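Local coordinates for protein-glutaminase (Chryseobacterium proteolyticum, PDB 2ZK9) that probably hydrolyses the side-chain amide of glutamine residues within proteins, turning them into glutamates with release of ammonia, at residues Glu61-Tyr66 with Ala116-Cys121; Gly67-Ser72 with Ala120-Ser125; Ser81-Ile86 with Ile101-Leu106. All coordinates share one frame; numbering follows the deposited sequence.

Interaction 1 of 3, residues Glu61-Tyr66 with Ala116-Cys121; sequences EKQFVY and AWRNAC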
# COMPACT_ATOMS: atom_id res chain seq x y z
N GLU A 61 -7.05 7.86 -3.37
CA GLU A 61 -7.04 6.96 -4.52
C GLU A 61 -6.19 5.76 -4.23
O GLU A 61 -5.39 5.74 -3.25
CB GLU A 61 -6.50 7.72 -5.75
CG GLU A 61 -7.51 8.75 -6.29
CD GLU A 61 -6.86 9.61 -7.32
OE1 GLU A 61 -6.07 10.51 -6.97
OE2 GLU A 61 -7.06 9.35 -8.57
N LYS A 62 -6.24 4.76 -5.07
CA LYS A 62 -5.22 3.72 -5.20
C LYS A 62 -4.42 4.03 -6.46
O LYS A 62 -5.00 4.48 -7.45
CB LYS A 62 -5.79 2.33 -5.31
CG LYS A 62 -6.66 1.85 -4.18
CD LYS A 62 -5.91 1.63 -2.87
CE LYS A 62 -6.81 1.32 -1.71
NZ LYS A 62 -7.60 0.10 -1.99
N GLN A 63 -3.14 3.69 -6.45
CA GLN A 63 -2.43 3.53 -7.71
C GLN A 63 -1.99 2.06 -7.80
O GLN A 63 -1.39 1.53 -6.87
CB GLN A 63 -1.21 4.44 -7.85
CG GLN A 63 -0.59 4.37 -9.24
CD GLN A 63 0.43 5.43 -9.53
OE1 GLN A 63 1.64 5.17 -9.61
NE2 GLN A 63 -0.02 6.68 -9.65
N PHE A 64 -2.33 1.45 -8.93
CA PHE A 64 -1.91 0.12 -9.30
C PHE A 64 -0.82 0.22 -10.34
O PHE A 64 -0.98 0.96 -11.31
CB PHE A 64 -3.06 -0.70 -9.86
CG PHE A 64 -4.13 -1.02 -8.85
CD1 PHE A 64 -4.12 -2.21 -8.14
CD2 PHE A 64 -5.18 -0.14 -8.58
CE1 PHE A 64 -5.06 -2.51 -7.18
CE2 PHE A 64 -6.13 -0.41 -7.62
CZ PHE A 64 -6.08 -1.62 -6.91
N VAL A 65 0.26 -0.55 -10.19
CA VAL A 65 1.31 -0.61 -11.19
C VAL A 65 1.48 -2.07 -11.57
O VAL A 65 1.37 -2.94 -10.70
CB VAL A 65 2.61 0.06 -10.66
CG1 VAL A 65 3.15 -0.56 -9.40
CG2 VAL A 65 3.69 0.04 -11.74
N TYR A 66 1.73 -2.34 -12.82
CA TYR A 66 1.77 -3.66 -13.38
C TYR A 66 3.04 -3.86 -14.21
O TYR A 66 3.49 -2.92 -14.83
CB TYR A 66 0.57 -3.90 -14.33
CG TYR A 66 -0.77 -3.57 -13.73
CD1 TYR A 66 -1.54 -4.51 -13.09
CD2 TYR A 66 -1.26 -2.28 -13.81
CE1 TYR A 66 -2.78 -4.19 -12.53
CE2 TYR A 66 -2.48 -1.97 -13.27
CZ TYR A 66 -3.24 -2.92 -12.63
OH TYR A 66 -4.49 -2.54 -12.14
N ALA A 116 8.60 8.23 -7.97
CA ALA A 116 9.60 7.54 -7.15
C ALA A 116 9.13 6.17 -6.74
O ALA A 116 9.89 5.18 -6.72
CB ALA A 116 9.92 8.39 -5.94
N TRP A 117 7.85 6.08 -6.41
CA TRP A 117 7.26 4.82 -5.99
C TRP A 117 7.32 3.76 -7.10
O TRP A 117 7.73 2.62 -6.87
CB TRP A 117 5.85 5.06 -5.50
CG TRP A 117 5.12 3.83 -5.06
CD1 TRP A 117 5.32 3.09 -3.93
CD2 TRP A 117 4.05 3.23 -5.77
NE1 TRP A 117 4.42 2.06 -3.89
CE2 TRP A 117 3.62 2.10 -5.00
CE3 TRP A 117 3.37 3.49 -6.95
CZ2 TRP A 117 2.58 1.29 -5.39
CZ3 TRP A 117 2.34 2.69 -7.35
CH2 TRP A 117 1.94 1.59 -6.59
N ARG A 118 6.84 4.14 -8.28
CA ARG A 118 6.87 3.15 -9.37
C ARG A 118 8.29 2.71 -9.67
O ARG A 118 8.56 1.55 -9.97
CB ARG A 118 6.21 3.69 -10.61
CG ARG A 118 4.68 3.85 -10.44
CD ARG A 118 3.96 4.04 -11.79
NE ARG A 118 4.44 5.19 -12.55
CZ ARG A 118 4.01 6.42 -12.35
NH1 ARG A 118 3.10 6.73 -11.45
NH2 ARG A 118 4.53 7.41 -13.12
N ASN A 119 9.25 3.66 -9.58
CA ASN A 119 10.65 3.26 -9.82
C ASN A 119 11.15 2.26 -8.78
O ASN A 119 11.94 1.38 -9.16
CB ASN A 119 11.50 4.54 -9.89
CG ASN A 119 12.94 4.21 -10.22
OD1 ASN A 119 13.78 4.36 -9.33
ND2 ASN A 119 13.22 3.78 -11.41
N ALA A 120 10.69 2.34 -7.52
CA ALA A 120 11.05 1.34 -6.53
C ALA A 120 10.44 0.00 -6.79
O ALA A 120 10.87 -0.99 -6.18
CB ALA A 120 10.68 1.84 -5.14
N CYS A 121 9.42 -0.07 -7.65
CA CYS A 121 8.82 -1.33 -8.07
C CYS A 121 9.52 -1.97 -9.25
O CYS A 121 9.11 -3.05 -9.68
CB CYS A 121 7.34 -1.09 -8.42
SG CYS A 121 6.32 -0.56 -7.04
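Arg118 NH1 is gripped by two acceptors. One is Gln63 OE1, 2.8 Å from Arg118 NH1, with an N-H...O angle of 161°. The other is Asp114 OD1, in a salt bridge; the same carboxylate oxygen also accepts from Gln63 NE2, so it ties the two side chains together. Gln63 OE1 lies in the guanidinium plane, at its edge, but NH1 stands above the amide plane. Gln63 gets there as an extended chain with CG anti to the backbone N, while Arg118 bends at chi3 (-58°) and crosses it at about a right angle. NE2 also donates to Asn136, which helps to fix the amide's rotation.

Trp117 slides past Gln63 the opposite way, and its CZ3 comes 3.4 Å from Gln63 OE1. Its CH2 lies 3.7 Å from Val65 CG1, in the same apolar patch where Val65 CG1 meets Cys121 SG at 4.0 Å. Val65 CG2 rests on Arg118 CD. The indole NE1 hydrogen-bonds to Asp103 OD2.

Helix 114-120 packs on the mixed sheet; the axis of its part 116-120 passes 9.9 Å from that of strand 61-66. Trp117 also touches Ala85 of strand 82-91 and Ile101 of strand 97-102.

Interaction 2 of 3, residues Gly67-Ser72 with Ala120-Ser125; sequences GNLKAS and ACVNTS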
# COMPACT_ATOMS: atom_id res chain seq x y z
N GLY A 67 3.58 -5.08 -14.20
CA GLY A 67 4.73 -5.33 -15.03
C GLY A 67 5.55 -6.48 -14.56
O GLY A 67 5.08 -7.31 -13.81
N ASN A 68 6.80 -6.47 -14.99
CA ASN A 68 7.83 -7.37 -14.47
C ASN A 68 8.45 -6.62 -13.29
O ASN A 68 9.47 -5.95 -13.43
CB ASN A 68 8.87 -7.65 -15.55
CG ASN A 68 9.99 -8.52 -15.06
OD1 ASN A 68 9.82 -9.29 -14.12
ND2 ASN A 68 11.14 -8.39 -15.65
N LEU A 69 7.78 -6.65 -12.14
CA LEU A 69 8.15 -5.78 -11.02
C LEU A 69 9.11 -6.52 -10.09
O LEU A 69 9.04 -7.71 -9.89
CB LEU A 69 6.91 -5.34 -10.25
CG LEU A 69 5.81 -4.71 -11.08
CD1 LEU A 69 4.69 -4.26 -10.15
CD2 LEU A 69 6.31 -3.54 -11.93
N LYS A 70 10.01 -5.73 -9.49
CA LYS A 70 11.03 -6.19 -8.58
C LYS A 70 11.23 -5.13 -7.50
O LYS A 70 11.35 -3.96 -7.84
CB LYS A 70 12.37 -6.36 -9.33
CG LYS A 70 12.42 -7.30 -10.48
CD LYS A 70 12.25 -8.71 -10.12
CE LYS A 70 12.43 -9.70 -11.31
NZ LYS A 70 13.82 -9.56 -11.91
N ALA A 71 11.32 -5.56 -6.23
CA ALA A 71 11.53 -4.62 -5.14
C ALA A 71 12.46 -5.24 -4.12
O ALA A 71 12.48 -6.46 -3.92
CB ALA A 71 10.22 -4.24 -4.51
N SER A 72 13.19 -4.39 -3.44
CA SER A 72 14.10 -4.82 -2.37
C SER A 72 13.74 -4.20 -1.01
O SER A 72 13.32 -3.07 -0.97
CB SER A 72 15.48 -4.34 -2.73
OG SER A 72 16.40 -4.78 -1.68
N ALA A 120 10.69 2.34 -7.52
CA ALA A 120 11.05 1.34 -6.53
C ALA A 120 10.44 0.00 -6.79
O ALA A 120 10.87 -0.99 -6.18
CB ALA A 120 10.68 1.84 -5.14
N CYS A 121 9.42 -0.07 -7.65
CA CYS A 121 8.82 -1.33 -8.07
C CYS A 121 9.52 -1.97 -9.25
O CYS A 121 9.11 -3.05 -9.68
CB CYS A 121 7.34 -1.09 -8.42
SG CYS A 121 6.32 -0.56 -7.04
N VAL A 122 10.56 -1.32 -9.77
CA VAL A 122 11.37 -1.85 -10.85
C VAL A 122 12.84 -1.71 -10.45
O VAL A 122 13.67 -1.14 -11.16
CB VAL A 122 11.03 -1.24 -12.21
CG1 VAL A 122 9.68 -1.84 -12.68
CG2 VAL A 122 11.01 0.28 -12.20
N ASN A 123 13.18 -2.26 -9.29
CA ASN A 123 14.49 -2.11 -8.67
C ASN A 123 15.45 -3.13 -9.29
O ASN A 123 15.35 -4.32 -9.00
CB ASN A 123 14.33 -2.29 -7.16
CG ASN A 123 15.60 -1.99 -6.43
OD1 ASN A 123 16.70 -2.13 -6.94
ND2 ASN A 123 15.42 -1.58 -5.17
N THR A 124 16.38 -2.66 -10.09
CA THR A 124 17.29 -3.57 -10.79
C THR A 124 18.39 -4.15 -9.94
O THR A 124 19.08 -5.05 -10.39
CB THR A 124 17.87 -2.84 -12.00
OG1 THR A 124 18.54 -1.65 -11.59
CG2 THR A 124 16.79 -2.52 -13.02
N SER A 125 18.49 -3.78 -8.65
CA SER A 125 19.28 -4.59 -7.73
C SER A 125 18.65 -5.98 -7.51
O SER A 125 19.26 -6.86 -6.90
CB SER A 125 19.57 -3.88 -6.42
OG SER A 125 18.42 -3.73 -5.62
O HOH W 1 12.68 -1.50 -4.19
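Two backbone hydrogen bonds bridge the segments, and both belong to Lys70. Its N donates to Cys121 O at 2.8 Å. Its O accepts from Asn123 N at 2.9 Å, an almost straight bond with an N-H...O angle of 174°. In each case the donor stands above the plane of the carbonyl. Val122, between the two partners, is in a single bridge with Lys70.

A water adds a second link. It accepts from Ser72 N and, at 2.9 Å, from Asn123 ND2, and it donates to Ala120 O at 2.7 Å. These three bonds join both backbones and the amide of Asn123.

That amide is held at its other end too. Asn123 OD1 takes Ser125 N in the carbonyl plane, which makes an Asx turn, and takes Ser125 OG from above that plane at 2.7 Å. With CG anti to the backbone N (chi1 -173°), Asn123 sends its amide toward Ser72 and the water.

The loop after helix 114-120 is thereby added to the edge of the two-stranded sheet 69-72/77-80. Leu69 and Ala71 bond to strand 77-80, and Lys70 bonds to the loop. The disulfide Cys77-Cys126 ties the same parts covalently.

Apolar contacts are few. Leu69 CD2 meets Val122 CG1 at 3.8 Å, the two side chains crossing obliquely, and also touches Cys121 CB. Other carbons pack against polar atoms. Leu69 CB lies 3.2 Å from Cys121 O, Ala71 CB rests 3.7 Å from Ala120 O, and Ser72 CB lies against the Asn123 amide at ND2.

The polar ends of Lys70 and Ser72 turn to other partners. Lys70, bent at chi2 and chi4, leads its NZ to the carbonyls of Cys126 and Ser128. Ser72 OG bonds to Gly74 N.

Interaction 3 of 3, residues Ser81-Ile86 with Ile101-Leu106; sequences SYHVAI and IIDPSL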
# COMPACT_ATOMS: atom_id res chain seq x y z
N SER A 81 3.85 -9.24 -10.09
CA SER A 81 3.20 -8.89 -11.33
C SER A 81 2.46 -7.57 -11.20
O SER A 81 2.17 -6.94 -12.25
CB SER A 81 2.26 -9.98 -11.77
OG SER A 81 1.27 -10.25 -10.81
N TYR A 82 2.11 -7.14 -10.00
CA TYR A 82 1.49 -5.86 -9.78
C TYR A 82 1.83 -5.43 -8.34
O TYR A 82 2.18 -6.24 -7.52
CB TYR A 82 -0.03 -5.81 -10.01
CG TYR A 82 -0.83 -6.32 -8.86
CD1 TYR A 82 -1.02 -7.68 -8.64
CD2 TYR A 82 -1.41 -5.45 -7.93
CE1 TYR A 82 -1.77 -8.09 -7.54
CE2 TYR A 82 -2.14 -5.85 -6.89
CZ TYR A 82 -2.32 -7.17 -6.66
OH TYR A 82 -3.09 -7.55 -5.60
N HIS A 83 1.64 -4.13 -8.10
CA HIS A 83 1.70 -3.61 -6.76
C HIS A 83 0.66 -2.49 -6.64
O HIS A 83 0.21 -1.93 -7.65
CB HIS A 83 3.13 -3.12 -6.44
CG HIS A 83 3.32 -2.72 -4.98
ND1 HIS A 83 2.78 -3.44 -3.96
CD2 HIS A 83 3.97 -1.68 -4.47
CE1 HIS A 83 3.12 -2.84 -2.84
NE2 HIS A 83 3.87 -1.75 -3.10
N VAL A 84 0.28 -2.15 -5.43
CA VAL A 84 -0.70 -1.14 -5.15
C VAL A 84 -0.32 -0.43 -3.85
O VAL A 84 0.19 -1.06 -2.93
CB VAL A 84 -2.14 -1.72 -5.10
CG1 VAL A 84 -2.30 -2.81 -4.07
CG2 VAL A 84 -3.17 -0.63 -4.89
N ALA A 85 -0.63 0.85 -3.78
CA ALA A 85 -0.55 1.63 -2.58
C ALA A 85 -1.58 2.76 -2.66
O ALA A 85 -2.29 2.91 -3.64
CB ALA A 85 0.87 2.14 -2.35
N ILE A 86 -1.67 3.54 -1.57
CA ILE A 86 -2.61 4.66 -1.55
C ILE A 86 -1.94 5.90 -2.10
O ILE A 86 -0.76 6.17 -1.84
CB ILE A 86 -3.21 4.89 -0.14
CG1 ILE A 86 -2.20 5.25 0.94
CG2 ILE A 86 -4.09 3.71 0.24
CD1 ILE A 86 -2.83 5.82 2.18
N ILE A 101 2.23 9.07 -2.84
CA ILE A 101 2.02 7.73 -2.39
C ILE A 101 2.44 7.58 -0.94
O ILE A 101 3.46 8.13 -0.52
CB ILE A 101 2.85 6.74 -3.25
CG1 ILE A 101 2.38 6.70 -4.69
CG2 ILE A 101 2.91 5.36 -2.63
CD1 ILE A 101 1.08 5.91 -4.94
N ILE A 102 1.64 6.82 -0.17
CA ILE A 102 2.07 6.31 1.13
C ILE A 102 2.22 4.83 0.98
O ILE A 102 1.26 4.11 0.65
CB ILE A 102 1.14 6.72 2.27
CG1 ILE A 102 1.17 8.26 2.44
CG2 ILE A 102 1.52 5.99 3.52
CD1 ILE A 102 0.24 8.80 3.50
N ASP A 103 3.45 4.32 1.19
CA ASP A 103 3.69 2.90 1.11
C ASP A 103 4.92 2.55 1.97
O ASP A 103 6.03 2.43 1.47
CB ASP A 103 3.96 2.41 -0.31
CG ASP A 103 4.16 0.93 -0.39
OD1 ASP A 103 4.07 0.24 0.67
OD2 ASP A 103 4.41 0.45 -1.50
N PRO A 104 4.71 2.34 3.26
CA PRO A 104 5.82 1.95 4.14
C PRO A 104 6.46 0.62 3.85
O PRO A 104 7.49 0.33 4.46
CB PRO A 104 5.15 1.98 5.53
CG PRO A 104 4.06 2.97 5.42
CD PRO A 104 3.50 2.67 4.04
N SER A 105 5.91 -0.21 2.99
CA SER A 105 6.62 -1.42 2.57
C SER A 105 7.85 -1.11 1.69
O SER A 105 8.73 -1.92 1.63
CB SER A 105 5.72 -2.46 1.92
OG SER A 105 5.29 -2.14 0.59
N LEU A 106 7.85 0.05 1.06
CA LEU A 106 8.94 0.51 0.20
C LEU A 106 9.61 1.77 0.71
O LEU A 106 10.77 1.99 0.38
CB LEU A 106 8.47 0.66 -1.24
CG LEU A 106 8.02 -0.63 -1.91
CD1 LEU A 106 7.48 -0.32 -3.31
CD2 LEU A 106 9.12 -1.65 -1.97
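A buried histidine-carboxylate hydrogen bond marks this contact. His83 NE2 donates to Asp103 OD2 at 2.8 Å, with an N-H...O angle of 155°. The side chains meet tip to tip, both with CG anti to the backbone N. OD2 meets the rim of the ring, close to coplanar with it, and offers its syn lone pair; ring and carboxylate planes are 41° apart. Asp103 OD1 accepts from Ser105 OG at 2.7 Å, on its syn lone pair, and from Ser105 N above the carboxylate plane, in an Asx turn. Four donors, Trp117 NE1 included, thus hold the carboxylate, and they would probably keep it ionised. An alanine here would remove both oxygens and would probably leave the His83 ring less firmly oriented and loosen the turn at Ser105.

Leu106 CD1 approaches the ring at 3.9 Å from His83 NE2. Cys42 touches this ring as well, an arrangement resembling the Cys-His-Asp set of clan CA cysteine peptidases.

Farther along, Ile102 N donates to Ile86 O at 3.0 Å in an antiparallel hydrogen-bonded pair. Ile86 and Ile102 lie side by side on one face. Ala85 CB meets Ile101 CG2 at 3.8 Å and Asp103 CB at 3.7 Å. Ile102 O is buried without a partner.

The segments belong to the hairpin of strands 82-91 and 97-102. Strand 61-66 borders strand 82-91, helix 42-55 packs on Tyr82 and His83, and helix 114-120 packs across the hairpin.

How the interactions relate
The contacts cluster closely: the centres of interactions 1 and 3 are about 6 Å apart, those of 1 and 2 about 10 Å, and those of 2 and 3 about 12 Å. Interactions 1 and 3 reach the same mixed sheet, where strands 61-66 and 82-91 are neighbours. Interactions 1 and 2 share Ala120 and Cys121. Along the chain come 61-66, 67-72, 81-86, 101-106, then 116-125, so interaction 3 is nested inside the loops closed by the other two. Trp117 CZ2 packs on His83 CD2, and so does Cys121 SG. Helix 114-120 and the loop after it therefore back the His83 side chain, which lies about 5 Å from a bound sodium ion.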